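Local coordinates for ABC transporter substrate-binding protein (Staphylococcus aureus subsp. aureus NCTC 8325, PDB 3UN6), which binds zinc and probably serves as the extracytoplasmic ligand-binding component of an ABC-type import system, at residues V70-N73 with D77-D80; P143-T148 with Y169-P174. One frame throughout, in Å; residues are numbered along the deposited sequence.

Contact 1. Residues V70-N73 with D77-D80; sequences VKFN and DLMD. With PO4 (phosphate ion), chain D.
Phe72 and Leu78 bring the two backbones closest, their CA atoms lying 5.9 Å apart where the chain leaves strand 66-71 and, after a short turn, enters helix 75-83. No hydrogen bond joins the two segments; a ring packed against a helix does the work. One face of the Phe72 ring is laid on the helix backbone, with Leu78 CA 3.8 Å from the ring centroid and only 11° off the ring normal, a clear CH-pi contact. Phe72 CG, anti to its own carbonyl carbon (chi1 -68°), comes within 3.8 Å of Leu78 CB, and further round the ring Phe72 CD2 meets Asp77 CB at 3.8 Å. A flat, wide aromatic suits this place because it can press on main chain and side chain together.

The segments are the strand-to-helix step of a beta-alpha-beta crossover: helix 75-83 leads on to strand 89-93, and both strands flank strand 36-41 in a parallel arrangement. Leu78 is buried between its helix and the sheet, where its side chain touches Leu42, Ala90 and Thr92, and its CD1 also comes 4.0 Å from Phe72 CD1.

Polar groups occupy the outer side. Asp77, in the first turn of the helix, is held through OD2 by Asn74 ND2, and its charge probably benefits from the helix N-terminus. A water accepts from Asn73 N at 2.7 Å and bonds weakly to Asp77 OD2. Lys71 starts out away from the helix; its NZ donates to O3 of a phosphate at 3.0 Å, an anion probably from the crystallisation liquor and also gripped by Lys266.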
loop_
_atom_site.group_PDB
_atom_site.type_symbol
_atom_site.label_atom_id
_atom_site.label_comp_id
_atom_site.label_asym_id
_atom_site.label_seq_id
_atom_site.Cartn_x
_atom_site.Cartn_y
_atom_site.Cartn_z
ATOM N N VAL A 70 4.558 12.117 8.259
ATOM C CA VAL A 70 4.499 13.156 7.228
ATOM C C VAL A 70 3.594 12.681 6.071
ATOM O O VAL A 70 3.908 11.684 5.386
ATOM C CB VAL A 70 5.935 13.460 6.727
ATOM C CG1 VAL A 70 5.951 14.603 5.707
ATOM C CG2 VAL A 70 6.854 13.778 7.915
ATOM N N LYS A 71 2.492 13.400 5.845
ATOM C CA LYS A 71 1.488 13.026 4.838
ATOM C C LYS A 71 1.720 13.552 3.427
ATOM O O LYS A 71 2.052 14.721 3.237
ATOM C CB LYS A 71 0.097 13.495 5.281
ATOM C CG LYS A 71 -1.010 13.003 4.375
ATOM C CD LYS A 71 -2.402 13.425 4.836
ATOM C CE LYS A 71 -2.655 14.886 4.543
ATOM N NZ LYS A 71 -4.064 15.223 4.853
ATOM N N PHE A 72 1.461 12.694 2.445
ATOM C CA PHE A 72 1.604 13.012 1.023
ATOM C C PHE A 72 0.296 12.661 0.331
ATOM O O PHE A 72 -0.447 11.830 0.821
ATOM C CB PHE A 72 2.768 12.217 0.427
ATOM C CG PHE A 72 4.106 12.646 0.950
ATOM C CD1 PHE A 72 4.673 12.023 2.050
ATOM C CD2 PHE A 72 4.767 13.713 0.371
ATOM C CE1 PHE A 72 5.893 12.429 2.565
ATOM C CE2 PHE A 72 5.994 14.144 0.870
ATOM C CZ PHE A 72 6.561 13.489 1.990
ATOM N N ASN A 73 -0.001 13.324 -0.790
ATOM C CA ASN A 73 -1.240 13.077 -1.548
ATOM C C ASN A 73 -1.014 12.175 -2.763
ATOM O O ASN A 73 -1.962 11.739 -3.385
ATOM C CB ASN A 73 -1.827 14.394 -2.083
ATOM C CG ASN A 73 -2.052 15.434 -1.002
ATOM O OD1 ASN A 73 -1.782 16.632 -1.210
ATOM N ND2 ASN A 73 -2.543 14.995 0.159
ATOM N N ASP A 77 5.662 12.393 -4.998
ATOM C CA ASP A 77 6.113 13.317 -3.937
ATOM C C ASP A 77 6.695 12.569 -2.740
ATOM O O ASP A 77 7.705 12.976 -2.152
ATOM C CB ASP A 77 4.969 14.166 -3.428
ATOM C CG ASP A 77 4.560 15.238 -4.394
ATOM O OD1 ASP A 77 5.260 15.414 -5.414
ATOM O OD2 ASP A 77 3.534 15.907 -4.123
ATOM N N LEU A 78 6.035 11.493 -2.359
ATOM C CA LEU A 78 6.497 10.689 -1.232
ATOM C C LEU A 78 7.902 10.074 -1.524
ATOM O O LEU A 78 8.815 10.164 -0.684
ATOM C CB LEU A 78 5.453 9.639 -0.863
ATOM C CG LEU A 78 5.813 8.653 0.252
ATOM C CD1 LEU A 78 4.530 8.140 0.986
ATOM C CD2 LEU A 78 6.636 7.489 -0.261
HETATM N N MSE A 79 8.079 9.480 -2.695
HETATM C CA MSE A 79 9.382 8.886 -3.075
HETATM C C MSE A 79 10.514 9.939 -3.167
HETATM O O MSE A 79 11.645 9.661 -2.785
HETATM C CB MSE A 79 9.264 8.110 -4.397
HETATM C CG MSE A 79 8.420 6.848 -4.306
HETATM SE SE MSE A 79 9.005 5.632 -2.844
HETATM C CE MSE A 79 10.897 5.416 -3.392
ATOM N N ASP A 80 10.212 11.132 -3.670
ATOM C CA ASP A 80 11.219 12.222 -3.710
ATOM C C ASP A 80 11.693 12.611 -2.302
ATOM O O ASP A 80 12.892 12.832 -2.079
ATOM C CB ASP A 80 10.652 13.443 -4.391
ATOM C CG ASP A 80 10.310 13.189 -5.836
ATOM O OD1 ASP A 80 10.876 12.233 -6.405
ATOM O OD2 ASP A 80 9.481 13.940 -6.401
HETATM P P PO4 D . -4.945 18.816 5.516
HETATM O O1 PO4 D . -6.453 18.779 5.412
HETATM O O2 PO4 D . -4.515 18.092 6.765
HETATM O O3 PO4 D . -4.335 18.124 4.324
HETATM O O4 PO4 D . -4.505 20.258 5.595
HETATM O O HOH W 1 1.865 15.263 -1.290
#

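Contact 2. Residues P143-T148 with Y169-P174. With PO4 (phosphate ion), chain F; PO4 (phosphate ion), chain E.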
loop_
_atom_site.group_PDB
_atom_site.type_symbol
_atom_site.label_atom_id
_atom_site.label_comp_id
_atom_site.label_asym_id
_atom_site.label_seq_id
_atom_site.Cartn_x
_atom_site.Cartn_y
_atom_site.Cartn_z
ATOM N N PRO A 143 -2.498 3.911 -9.138
ATOM C CA PRO A 143 -1.749 4.919 -8.367
ATOM C C PRO A 143 -0.328 5.233 -8.883
ATOM O O PRO A 143 0.200 6.325 -8.655
ATOM C CB PRO A 143 -1.716 4.330 -6.946
ATOM C CG PRO A 143 -2.557 3.115 -6.976
ATOM C CD PRO A 143 -2.714 2.677 -8.381
ATOM N N HIS A 144 0.273 4.272 -9.564
ATOM C CA HIS A 144 1.604 4.401 -10.136
ATOM C C HIS A 144 1.798 3.213 -11.082
ATOM O O HIS A 144 1.191 2.160 -10.885
ATOM C CB HIS A 144 2.689 4.343 -9.041
ATOM C CG HIS A 144 4.005 4.909 -9.471
ATOM N ND1 HIS A 144 4.928 4.191 -10.202
ATOM C CD2 HIS A 144 4.538 6.142 -9.300
ATOM C CE1 HIS A 144 5.975 4.960 -10.456
ATOM N NE2 HIS A 144 5.764 6.148 -9.917
ATOM N N ARG A 145 2.615 3.375 -12.113
ATOM C CA ARG A 145 2.897 2.238 -13.012
ATOM C C ARG A 145 3.550 1.047 -12.255
ATOM O O ARG A 145 3.351 -0.095 -12.617
ATOM C CB ARG A 145 3.758 2.664 -14.188
ATOM C CG ARG A 145 5.085 3.301 -13.846
ATOM C CD ARG A 145 5.613 3.964 -15.102
ATOM N NE ARG A 145 6.892 4.622 -14.916
ATOM C CZ ARG A 145 7.063 5.813 -14.350
ATOM N NH1 ARG A 145 6.037 6.486 -13.835
ATOM N NH2 ARG A 145 8.281 6.316 -14.270
ATOM N N TYR A 146 4.336 1.330 -11.223
ATOM C CA TYR A 146 4.969 0.273 -10.432
ATOM C C TYR A 146 4.110 0.062 -9.217
ATOM O O TYR A 146 4.367 0.618 -8.139
ATOM C CB TYR A 146 6.418 0.637 -10.072
ATOM C CG TYR A 146 7.226 1.034 -11.304
ATOM C CD1 TYR A 146 7.323 0.176 -12.394
ATOM C CD2 TYR A 146 7.915 2.244 -11.360
ATOM C CE1 TYR A 146 8.053 0.530 -13.529
ATOM C CE2 TYR A 146 8.640 2.604 -12.492
ATOM C CZ TYR A 146 8.708 1.734 -13.565
ATOM O OH TYR A 146 9.420 2.072 -14.692
ATOM N N SER A 147 3.068 -0.741 -9.394
ATOM C CA SER A 147 2.130 -0.994 -8.327
ATOM C C SER A 147 1.497 -2.352 -8.464
ATOM O O SER A 147 1.430 -2.890 -9.548
ATOM C CB SER A 147 1.034 0.073 -8.317
ATOM O OG SER A 147 0.191 0.032 -9.479
ATOM N N THR A 148 1.072 -2.902 -7.337
ATOM C CA THR A 148 0.326 -4.158 -7.294
ATOM C C THR A 148 -1.026 -3.982 -8.016
ATOM O O THR A 148 -1.602 -4.925 -8.517
ATOM C CB THR A 148 0.132 -4.580 -5.831
ATOM O OG1 THR A 148 1.408 -4.919 -5.293
ATOM C CG2 THR A 148 -0.841 -5.803 -5.658
ATOM N N TYR A 169 -3.701 1.967 -19.049
ATOM C CA TYR A 169 -3.497 2.469 -17.696
ATOM C C TYR A 169 -3.133 3.920 -17.585
ATOM O O TYR A 169 -2.344 4.437 -18.368
ATOM C CB TYR A 169 -2.452 1.607 -17.009
ATOM C CG TYR A 169 -2.902 0.183 -17.004
ATOM C CD1 TYR A 169 -3.892 -0.251 -16.108
ATOM C CD2 TYR A 169 -2.403 -0.727 -17.925
ATOM C CE1 TYR A 169 -4.338 -1.564 -16.118
ATOM C CE2 TYR A 169 -2.837 -2.049 -17.927
ATOM C CZ TYR A 169 -3.814 -2.462 -17.028
ATOM O OH TYR A 169 -4.271 -3.786 -17.024
ATOM N N HIS A 170 -3.699 4.568 -16.572
ATOM C CA HIS A 170 -3.494 5.990 -16.358
ATOM C C HIS A 170 -3.138 6.281 -14.914
ATOM O O HIS A 170 -3.953 6.088 -14.012
ATOM C CB HIS A 170 -4.753 6.744 -16.775
ATOM C CG HIS A 170 -5.153 6.465 -18.191
ATOM N ND1 HIS A 170 -4.623 7.152 -19.261
ATOM C CD2 HIS A 170 -5.965 5.518 -18.717
ATOM C CE1 HIS A 170 -5.126 6.667 -20.383
ATOM N NE2 HIS A 170 -5.938 5.670 -20.079
ATOM N N GLU A 171 -1.914 6.755 -14.711
ATOM C CA GLU A 171 -1.410 7.053 -13.370
ATOM C C GLU A 171 -2.075 8.283 -12.773
ATOM O O GLU A 171 -2.205 9.304 -13.428
ATOM C CB GLU A 171 0.106 7.271 -13.412
ATOM C CG GLU A 171 0.929 5.993 -13.656
ATOM C CD GLU A 171 2.398 6.302 -13.929
ATOM O OE1 GLU A 171 3.265 5.956 -13.108
ATOM O OE2 GLU A 171 2.676 6.923 -14.959
HETATM N N MSE A 172 -2.501 8.177 -11.527
HETATM C CA MSE A 172 -3.081 9.325 -10.850
HETATM C C MSE A 172 -3.087 9.102 -9.347
HETATM O O MSE A 172 -2.904 7.994 -8.879
HETATM C CB MSE A 172 -4.486 9.620 -11.369
HETATM C CG MSE A 172 -5.485 8.515 -11.132
HETATM SE SE MSE A 172 -7.208 8.971 -11.988
HETATM C CE MSE A 172 -6.641 8.955 -13.867
ATOM N N SER A 173 -3.240 10.173 -8.589
ATOM C CA SER A 173 -3.299 10.035 -7.137
ATOM C C SER A 173 -4.609 9.332 -6.755
ATOM O O SER A 173 -5.619 9.457 -7.441
ATOM C CB SER A 173 -3.215 11.402 -6.457
ATOM O OG SER A 173 -4.257 12.225 -6.901
ATOM N N PRO A 174 -4.587 8.561 -5.672
ATOM C CA PRO A 174 -5.795 7.881 -5.220
ATOM C C PRO A 174 -6.989 8.828 -5.040
ATOM O O PRO A 174 -8.091 8.520 -5.535
ATOM C CB PRO A 174 -5.360 7.277 -3.872
ATOM C CG PRO A 174 -3.885 7.070 -4.045
ATOM C CD PRO A 174 -3.416 8.223 -4.848
HETATM P P PO4 F . 7.344 8.894 -11.503
HETATM O O1 PO4 F . 5.952 8.737 -12.058
HETATM O O2 PO4 F . 7.510 8.087 -10.242
HETATM O O3 PO4 F . 8.351 8.375 -12.500
HETATM O O4 PO4 F . 7.593 10.359 -11.257
HETATM P P PO4 E . 11.368 4.548 -15.852
HETATM O O1 PO4 E . 11.186 5.764 -16.721
HETATM O O2 PO4 E . 10.108 4.303 -15.061
HETATM O O3 PO4 E . 11.642 3.348 -16.732
HETATM O O4 PO4 E . 12.507 4.733 -14.883
#
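Glu171 OE1 is gripped by two donors of one residue: Arg145 N at 2.8 Å and Arg145 NH1 at 2.9 Å, the second bond forming a salt bridge. The pair joins the loop following strand 138-142 to the end of the neighbouring parallel strand 167-171, within a beta-alpha-beta unit in which strand 138-142 runs through the loop 143-148 into helix 148-159 and returns as strand 167-171. The two bonds reach the oxygen differently. OE1 lies near the guanidinium plane and meets NH1 with its syn lone pair, whereas the backbone N-H comes from above the carboxylate, 36° out of its plane. Guanidinium and carboxylate stand almost perpendicular, at 89°. Arg145 can fold back in this way because its CG sits between the backbone N and the carbonyl carbon (chi1 57°), which brings the chain alongside OE1 before it extends to the guanidinium.

The same oxygen rests 3.7 Å above the centre of the His144 ring. That imidazole is held at both nitrogens: ND1 accepts from Tyr146 N at 3.1 Å, in the ring plane, and NE2 donates to O2 of one phosphate at 2.6 Å. Arginine suits the neighbouring position because its edge can serve several acceptors at once. NH1 shares its hydrogens between Glu171 and the phosphate that His144 binds, while NH2 bridges that ion and a second phosphate. Tyr146 turns a ring face to Arg145 CG. Both ions probably come from the crystallisation liquor.

Further along the loop, Ser147 is the N-cap of helix 148-159; its OG accepts from Tyr150 N and donates to His144 O at 2.7 Å. Just past strand 138-142, Pro143 directs its CA-H at Met172 O, with CA and O 3.3 Å apart.

In the fold
Contact 1 and contact 2 belong to different beta sheets, and each lies at a strand-to-helix turn, as is usual around the cleft of a periplasmic-binding-protein fold. Their centres are 15 Å apart, yet they touch: Asn73 O, just past the strand of contact 1, packs 3.3 Å from Ser173 CB in contact 2. Leu42 joins them too, touching Phe72 and Leu78 of contact 1 and Pro174 of contact 2. His46, Cys220 and Cys221 form a zinc site; the side chain of Pro143 is about 4 Å from a bound zinc ion, and that of Leu78 about 10 Å from one. Separate phosphates bind at Lys71 in contact 1 and at His144, Arg145 and Tyr146 in contact 2.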